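3-oxoacyl-(acyl-carrier protein) synthase II (PDB 1J3N) probably condenses malonyl-acyl carrier protein with a growing acyl chain to lengthen it by two carbons in fatty acid elongation, working as a homodimer. Local coordinates at residues 68-71 and 72-76; 191-194 and 195-198; 216-219 and 220-223. One frame throughout, in Å; residues are numbered along the deposited sequence.

Interaction 1 (68-71 and 72-76); sequences LDRF and VQYAL
Arg70 lies obliquely across the ring of Tyr74, one helical turn further on, and meets it with both its methylenes and its guanidinium. Its CG sits over one face, 3.8 Å from the centroid of the Tyr74 ring in a CH-pi contact. Beyond it the chain bends (chi3 -76°), bringing Arg70 NH1 round to donate a hydrogen bond to Tyr74 OH at 3.0 Å. The guanidinium and ring planes stand 65° apart, with the phenol oxygen near the guanidinium edge. Arginine suits this place because its methylenes can lie against an aromatic face while its guanidinium still takes polar partners, Tyr74 OH and, through a salt bridge from NE, Glu110.

Phe71 meets its own neighbour. With CG lodged between the backbone N and the carbonyl carbon (chi1 86°), the ring turns one face to Val72, whose CG2 lies 3.7 Å from the Phe71 ring centroid. The other branch serves a different partner: Val72 CG1 meets Leu68 CD2 at 3.6 Å. Leu68 also sends CD1 to Leu76 CD1, again at 3.6 Å, and crosses both side chains at about a right angle, so one leucine before the helix packs on its first two turns.

The helix start is closed by polar groups. Asp69 is the N-cap, its OD1 accepting from Phe71 N at 2.9 Å through the anti lone pair, while OD2 bonds to Thr111. The extended Gln73 reaches back, its NE2 donating to Leu68 O at 2.9 Å from above the carbonyl plane, which gives a carbonyl ahead of the helix a partner.

This start of helix 70-86 packs against two elements of the fold: Leu68, Val72 and Leu76 rest on helix 139-148, Tyr74 touches Thr188 of strand 182-189, and Ala75 touches both.

Interaction 2 (191-194 and 195-198); sequences AITP and MAIG
Ile197 leans back over the residues that lead into its helix, and its long branch can be followed outward from Thr193 to Ile192. Ile197 CB lies 3.6 Å from Thr193 O, the carbonyl that also accepts from Ile197 N in the first full-turn hydrogen bond. CG1, anti to the carbonyl carbon of its own residue (chi1 -66°), stays beside that same oxygen, with Ile197 CG1 3.5 Å from Thr193 O. The tip then passes on to an apolar partner: Ile197 CD1 meets Ile192 CG2 at 4.0 Å, the two side chains lying alongside one another and pointing the same way. A branched aliphatic chain suits this position, since it covers the backbone near its root and still ends on a hydrocarbon surface.

The strand-to-helix link is made by an inverse gamma turn centred on Ile192, followed at once by the N-cap Thr193 of helix 194-202. With OG1 held between its backbone N and carbonyl carbon (chi1 72°), Thr193 receives a weak, long capping bond from Ala196 N, 3.4 Å from Thr193 OG1. That hydroxyl is also hydrogen-bonded to Glu113 OE1, which takes Met195 N as well, so a carboxylate from helix 109-122 shares in capping the amides of the first turn. Pro194 fits the first helical position, where the chain needs no amide hydrogen, and Pro194 O accepts from Gly198 N at 2.9 Å.

Ala196 comes close to the turn, its CB 3.1 Å from Ala191 O, a place where a small methyl is apt. Met195 instead extends away along an all-extended chain to Ile127 of the second subunit, while Pro194 packs on Phe119 of that subunit.

Interaction 3 (216-219 and 220-223); sequences ASRP and FTLS
The chain from Arg218 to Thr221 folds back in a type II beta turn, closed by a weak hydrogen bond from Thr221 N to Arg218 O at 3.3 Å. Pro219 suits the second position, its ring fixing phi near -60°, while Phe220 adopts the positive phi (74°) required at the third. Thr221 strengthens the closure: with OG1 turned between its backbone N and carbonyl carbon (chi1 63°), it donates to the same Arg218 O at 2.6 Å. Pro219 CB lies over one face of the Phe220 ring, 4.3 Å from its centroid, and that ring also stacks with Phe377.

Arg218 crosses Thr221 at about a right angle, its CG passing 3.1 Å from Thr221 OG1. A bend of its chain at the CG-CD bond carries the guanidinium toward Ser223, and Arg218 NE donates weakly to Ser223 OG at 2.8 Å. Its NH2 forms a salt bridge with Asp368, which bonds Ser223 OG through its second oxygen, and NH1 donates a hydrogen bond to Lys215 O. A leucine in place of Arg218 would probably leave Asp368 without its charged mate and the carbonyl of Lys215 short of a donor.

A tight turn pinned by an arginine-aspartate salt bridge here joins the loop before strand 232-240 to the late part of this thiolase-fold chain, where Asp368 and Phe377 lie.

Overall arrangement
All three contacts are local and mostly buried, and none touches another. Interaction 1 is the most central, its centre about 15 Å from that of the chain, against 19 and 20 Å for the others; interaction 2 lies at the subunit contact, and interaction 3 includes the exposed Leu222. Interactions 1 and 2, their nearest atoms about 6 Å apart, each open a helix with an N-cap, an aspartate and a threonine, and both draw on helix 109-122. Interaction 1 adds aromatic and aliphatic packing within the subunit. Interaction 3 is built round a beta turn in a loop and relies on hydroxyls and on an outside partner, Asp368, far along the chain.

Interaction 1 (68-71 and 72-76)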
loop_
_atom_site.group_PDB
_atom_site.type_symbol
_atom_site.label_atom_id
_atom_site.label_comp_id
_atom_site.label_asym_id
_atom_site.label_seq_id
_atom_site.Cartn_x
_atom_site.Cartn_y
_atom_site.Cartn_z
ATOM N N LEU A 68 -10.675 -6.927 16.311
ATOM C CA LEU A 68 -9.701 -7.247 15.276
ATOM C C LEU A 68 -10.363 -7.997 14.141
ATOM O O LEU A 68 -10.984 -9.038 14.358
ATOM C CB LEU A 68 -8.578 -8.122 15.833
ATOM C CG LEU A 68 -7.581 -7.505 16.807
ATOM C CD1 LEU A 68 -6.507 -8.525 17.143
ATOM C CD2 LEU A 68 -6.958 -6.284 16.178
ATOM N N ASP A 69 -10.236 -7.469 12.932
ATOM C CA ASP A 69 -10.816 -8.119 11.771
ATOM C C ASP A 69 -9.986 -9.364 11.495
ATOM O O ASP A 69 -8.809 -9.423 11.847
ATOM C CB ASP A 69 -10.782 -7.181 10.560
ATOM C CG ASP A 69 -11.429 -7.787 9.333
ATOM O OD1 ASP A 69 -10.797 -8.663 8.691
ATOM O OD2 ASP A 69 -12.574 -7.394 9.013
ATOM N N ARG A 70 -10.602 -10.360 10.868
ATOM C CA ARG A 70 -9.902 -11.595 10.549
ATOM C C ARG A 70 -8.561 -11.370 9.824
ATOM O O ARG A 70 -7.597 -12.092 10.077
ATOM C CB ARG A 70 -10.814 -12.498 9.704
ATOM C CG ARG A 70 -10.340 -13.934 9.571
ATOM C CD ARG A 70 -11.303 -14.758 8.715
ATOM N NE ARG A 70 -12.534 -15.122 9.416
ATOM C CZ ARG A 70 -12.655 -16.160 10.240
ATOM N NH1 ARG A 70 -11.617 -16.952 10.479
ATOM N NH2 ARG A 70 -13.818 -16.414 10.821
ATOM N N PHE A 71 -8.467 -10.382 8.935
ATOM C CA PHE A 71 -7.191 -10.208 8.230
ATOM C C PHE A 71 -6.076 -9.747 9.154
ATOM O O PHE A 71 -4.906 -10.088 8.950
ATOM C CB PHE A 71 -7.326 -9.274 7.014
ATOM C CG PHE A 71 -7.186 -7.801 7.320
ATOM C CD1 PHE A 71 -8.240 -7.079 7.870
ATOM C CD2 PHE A 71 -6.008 -7.126 7.000
ATOM C CE1 PHE A 71 -8.127 -5.709 8.094
ATOM C CE2 PHE A 71 -5.880 -5.755 7.220
ATOM C CZ PHE A 71 -6.947 -5.042 7.767
ATOM N N VAL A 72 -6.436 -8.981 10.175
ATOM C CA VAL A 72 -5.448 -8.521 11.137
ATOM C C VAL A 72 -5.152 -9.695 12.082
ATOM O O VAL A 72 -4.022 -9.872 12.530
ATOM C CB VAL A 72 -5.962 -7.292 11.929
ATOM C CG1 VAL A 72 -5.079 -7.039 13.144
ATOM C CG2 VAL A 72 -5.953 -6.046 11.018
ATOM N N GLN A 73 -6.168 -10.511 12.366
ATOM C CA GLN A 73 -5.967 -11.665 13.230
ATOM C C GLN A 73 -4.947 -12.624 12.602
ATOM O O GLN A 73 -4.077 -13.152 13.282
ATOM C CB GLN A 73 -7.294 -12.388 13.475
ATOM C CG GLN A 73 -8.167 -11.713 14.522
ATOM C CD GLN A 73 -9.422 -12.502 14.822
ATOM O OE1 GLN A 73 -9.383 -13.729 14.942
ATOM N NE2 GLN A 73 -10.546 -11.803 14.958
ATOM N N TYR A 74 -5.051 -12.839 11.299
ATOM C CA TYR A 74 -4.117 -13.723 10.616
ATOM C C TYR A 74 -2.710 -13.135 10.609
ATOM O O TYR A 74 -1.730 -13.843 10.838
ATOM C CB TYR A 74 -4.569 -13.977 9.177
ATOM C CG TYR A 74 -5.836 -14.797 9.046
ATOM C CD1 TYR A 74 -6.434 -15.390 10.161
ATOM C CD2 TYR A 74 -6.427 -14.997 7.798
ATOM C CE1 TYR A 74 -7.584 -16.162 10.037
ATOM C CE2 TYR A 74 -7.579 -15.771 7.665
ATOM C CZ TYR A 74 -8.149 -16.350 8.788
ATOM O OH TYR A 74 -9.284 -17.128 8.661
ATOM N N ALA A 75 -2.600 -11.838 10.353
ATOM C CA ALA A 75 -1.277 -11.206 10.328
ATOM C C ALA A 75 -0.552 -11.301 11.674
ATOM O O ALA A 75 0.653 -11.554 11.720
ATOM C CB ALA A 75 -1.403 -9.762 9.918
ATOM N N LEU A 76 -1.281 -11.082 12.767
ATOM C CA LEU A 76 -0.684 -11.148 14.101
ATOM C C LEU A 76 -0.233 -12.573 14.413
ATOM O O LEU A 76 0.828 -12.787 15.002
ATOM C CB LEU A 76 -1.684 -10.647 15.156
ATOM C CG LEU A 76 -1.923 -9.132 15.134
ATOM C CD1 LEU A 76 -3.073 -8.740 16.046
ATOM C CD2 LEU A 76 -0.645 -8.437 15.570
#

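Interaction 2 (191-194 and 195-198)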
loop_
_atom_site.group_PDB
_atom_site.type_symbol
_atom_site.label_atom_id
_atom_site.label_comp_id
_atom_site.label_asym_id
_atom_site.label_seq_id
_atom_site.Cartn_x
_atom_site.Cartn_y
_atom_site.Cartn_z
ATOM N N ALA A 191 -10.737 -12.810 2.829
ATOM C CA ALA A 191 -11.874 -12.461 1.991
ATOM C C ALA A 191 -12.845 -13.595 1.643
ATOM O O ALA A 191 -13.578 -13.511 0.647
ATOM C CB ALA A 191 -11.375 -11.796 0.717
ATOM N N ILE A 192 -12.854 -14.654 2.439
ATOM C CA ILE A 192 -13.791 -15.736 2.185
ATOM C C ILE A 192 -15.100 -15.275 2.816
ATOM O O ILE A 192 -15.424 -15.622 3.959
ATOM C CB ILE A 192 -13.319 -17.069 2.813
ATOM C CG1 ILE A 192 -12.019 -17.520 2.129
ATOM C CG2 ILE A 192 -14.399 -18.141 2.650
ATOM C CD1 ILE A 192 -11.503 -18.895 2.573
ATOM N N THR A 193 -15.818 -14.440 2.071
ATOM C CA THR A 193 -17.090 -13.894 2.516
ATOM C C THR A 193 -18.092 -13.927 1.360
ATOM O O THR A 193 -17.715 -14.071 0.190
ATOM C CB THR A 193 -16.926 -12.438 3.045
ATOM O OG1 THR A 193 -16.679 -11.541 1.954
ATOM C CG2 THR A 193 -15.771 -12.358 4.018
ATOM N N PRO A 194 -19.387 -13.812 1.675
ATOM C CA PRO A 194 -20.431 -13.839 0.642
ATOM C C PRO A 194 -20.207 -12.818 -0.467
ATOM O O PRO A 194 -20.285 -13.141 -1.658
ATOM C CB PRO A 194 -21.708 -13.543 1.428
ATOM C CG PRO A 194 -21.403 -14.061 2.805
ATOM C CD PRO A 194 -19.967 -13.672 3.024
ATOM N N MET A 195 -19.918 -11.584 -0.064
ATOM C CA MET A 195 -19.716 -10.497 -1.014
ATOM C C MET A 195 -18.468 -10.580 -1.879
ATOM O O MET A 195 -18.491 -10.155 -3.027
ATOM C CB MET A 195 -19.739 -9.153 -0.280
ATOM C CG MET A 195 -19.475 -7.950 -1.174
ATOM S SD MET A 195 -19.862 -6.410 -0.325
ATOM C CE MET A 195 -20.306 -5.386 -1.706
ATOM N N ALA A 196 -17.381 -11.110 -1.334
ATOM C CA ALA A 196 -16.132 -11.216 -2.090
ATOM C C ALA A 196 -16.153 -12.384 -3.070
ATOM O O ALA A 196 -15.754 -12.243 -4.225
ATOM C CB ALA A 196 -14.960 -11.361 -1.142
ATOM N N ILE A 197 -16.598 -13.544 -2.609
ATOM C CA ILE A 197 -16.664 -14.694 -3.492
ATOM C C ILE A 197 -17.749 -14.413 -4.521
ATOM O O ILE A 197 -17.655 -14.831 -5.675
ATOM C CB ILE A 197 -16.969 -15.988 -2.707
ATOM C CG1 ILE A 197 -15.787 -16.300 -1.779
ATOM C CG2 ILE A 197 -17.218 -17.150 -3.677
ATOM C CD1 ILE A 197 -15.868 -17.624 -1.059
ATOM N N GLY A 198 -18.777 -13.687 -4.099
ATOM C CA GLY A 198 -19.849 -13.344 -5.016
ATOM C C GLY A 198 -19.318 -12.444 -6.118
ATOM O O GLY A 198 -19.591 -12.656 -7.300
#

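Interaction 3 (216-219 and 220-223)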
loop_
_atom_site.group_PDB
_atom_site.type_symbol
_atom_site.label_atom_id
_atom_site.label_comp_id
_atom_site.label_asym_id
_atom_site.label_seq_id
_atom_site.Cartn_x
_atom_site.Cartn_y
_atom_site.Cartn_z
ATOM N N ALA A 216 -10.309 -28.693 -8.202
ATOM C CA ALA A 216 -10.674 -27.444 -8.869
ATOM C C ALA A 216 -9.456 -26.624 -9.312
ATOM O O ALA A 216 -9.342 -26.264 -10.484
ATOM C CB ALA A 216 -11.582 -26.609 -7.959
ATOM N N SER A 217 -8.553 -26.323 -8.384
ATOM C CA SER A 217 -7.345 -25.562 -8.725
ATOM C C SER A 217 -6.356 -26.502 -9.410
ATOM O O SER A 217 -5.684 -27.296 -8.758
ATOM C CB SER A 217 -6.705 -24.976 -7.469
ATOM O OG SER A 217 -5.525 -24.271 -7.806
ATOM N N ARG A 218 -6.261 -26.392 -10.731
ATOM C CA ARG A 218 -5.397 -27.263 -11.524
ATOM C C ARG A 218 -4.639 -26.463 -12.590
ATOM O O ARG A 218 -4.922 -26.574 -13.785
ATOM C CB ARG A 218 -6.270 -28.338 -12.186
ATOM C CG ARG A 218 -7.416 -27.758 -13.025
ATOM C CD ARG A 218 -8.405 -28.834 -13.475
ATOM N NE ARG A 218 -7.733 -30.051 -13.925
ATOM C CZ ARG A 218 -7.530 -31.114 -13.156
ATOM N NH1 ARG A 218 -7.951 -31.116 -11.898
ATOM N NH2 ARG A 218 -6.895 -32.171 -13.640
ATOM N N PRO A 219 -3.654 -25.657 -12.167
ATOM C CA PRO A 219 -2.866 -24.838 -13.096
ATOM C C PRO A 219 -2.086 -25.617 -14.142
ATOM O O PRO A 219 -1.536 -26.685 -13.869
ATOM C CB PRO A 219 -1.960 -24.034 -12.166
ATOM C CG PRO A 219 -1.758 -24.973 -11.010
ATOM C CD PRO A 219 -3.139 -25.539 -10.790
ATOM N N PHE A 220 -2.055 -25.057 -15.347
ATOM C CA PHE A 220 -1.355 -25.633 -16.485
ATOM C C PHE A 220 -2.050 -26.847 -17.095
ATOM O O PHE A 220 -1.539 -27.436 -18.043
ATOM C CB PHE A 220 0.086 -25.981 -16.096
ATOM C CG PHE A 220 0.813 -24.849 -15.412
ATOM C CD1 PHE A 220 0.920 -23.600 -16.023
ATOM C CD2 PHE A 220 1.344 -25.013 -14.136
ATOM C CE1 PHE A 220 1.539 -22.530 -15.371
ATOM C CE2 PHE A 220 1.967 -23.947 -13.474
ATOM C CZ PHE A 220 2.061 -22.708 -14.093
ATOM N N THR A 221 -3.212 -27.228 -16.565
ATOM C CA THR A 221 -3.931 -28.363 -17.132
ATOM C C THR A 221 -4.878 -27.858 -18.216
ATOM O O THR A 221 -5.255 -26.684 -18.232
ATOM C CB THR A 221 -4.772 -29.120 -16.091
ATOM O OG1 THR A 221 -5.779 -28.245 -15.570
ATOM C CG2 THR A 221 -3.894 -29.652 -14.969
ATOM N N LEU A 222 -5.260 -28.751 -19.120
ATOM C CA LEU A 222 -6.160 -28.406 -20.212
ATOM C C LEU A 222 -7.560 -28.045 -19.722
ATOM O O LEU A 222 -8.280 -27.309 -20.389
ATOM C CB LEU A 222 -6.247 -29.577 -21.189
ATOM C CG LEU A 222 -5.000 -29.865 -22.032
ATOM C CD1 LEU A 222 -5.023 -31.308 -22.528
ATOM C CD2 LEU A 222 -4.944 -28.884 -23.199
ATOM N N SER A 223 -7.938 -28.558 -18.553
ATOM C CA SER A 223 -9.264 -28.299 -17.992
ATOM C C SER A 223 -9.334 -27.177 -16.952
ATOM O O SER A 223 -10.351 -27.032 -16.266
ATOM C CB SER A 223 -9.827 -29.589 -17.386
ATOM O OG SER A 223 -8.925 -30.150 -16.446
#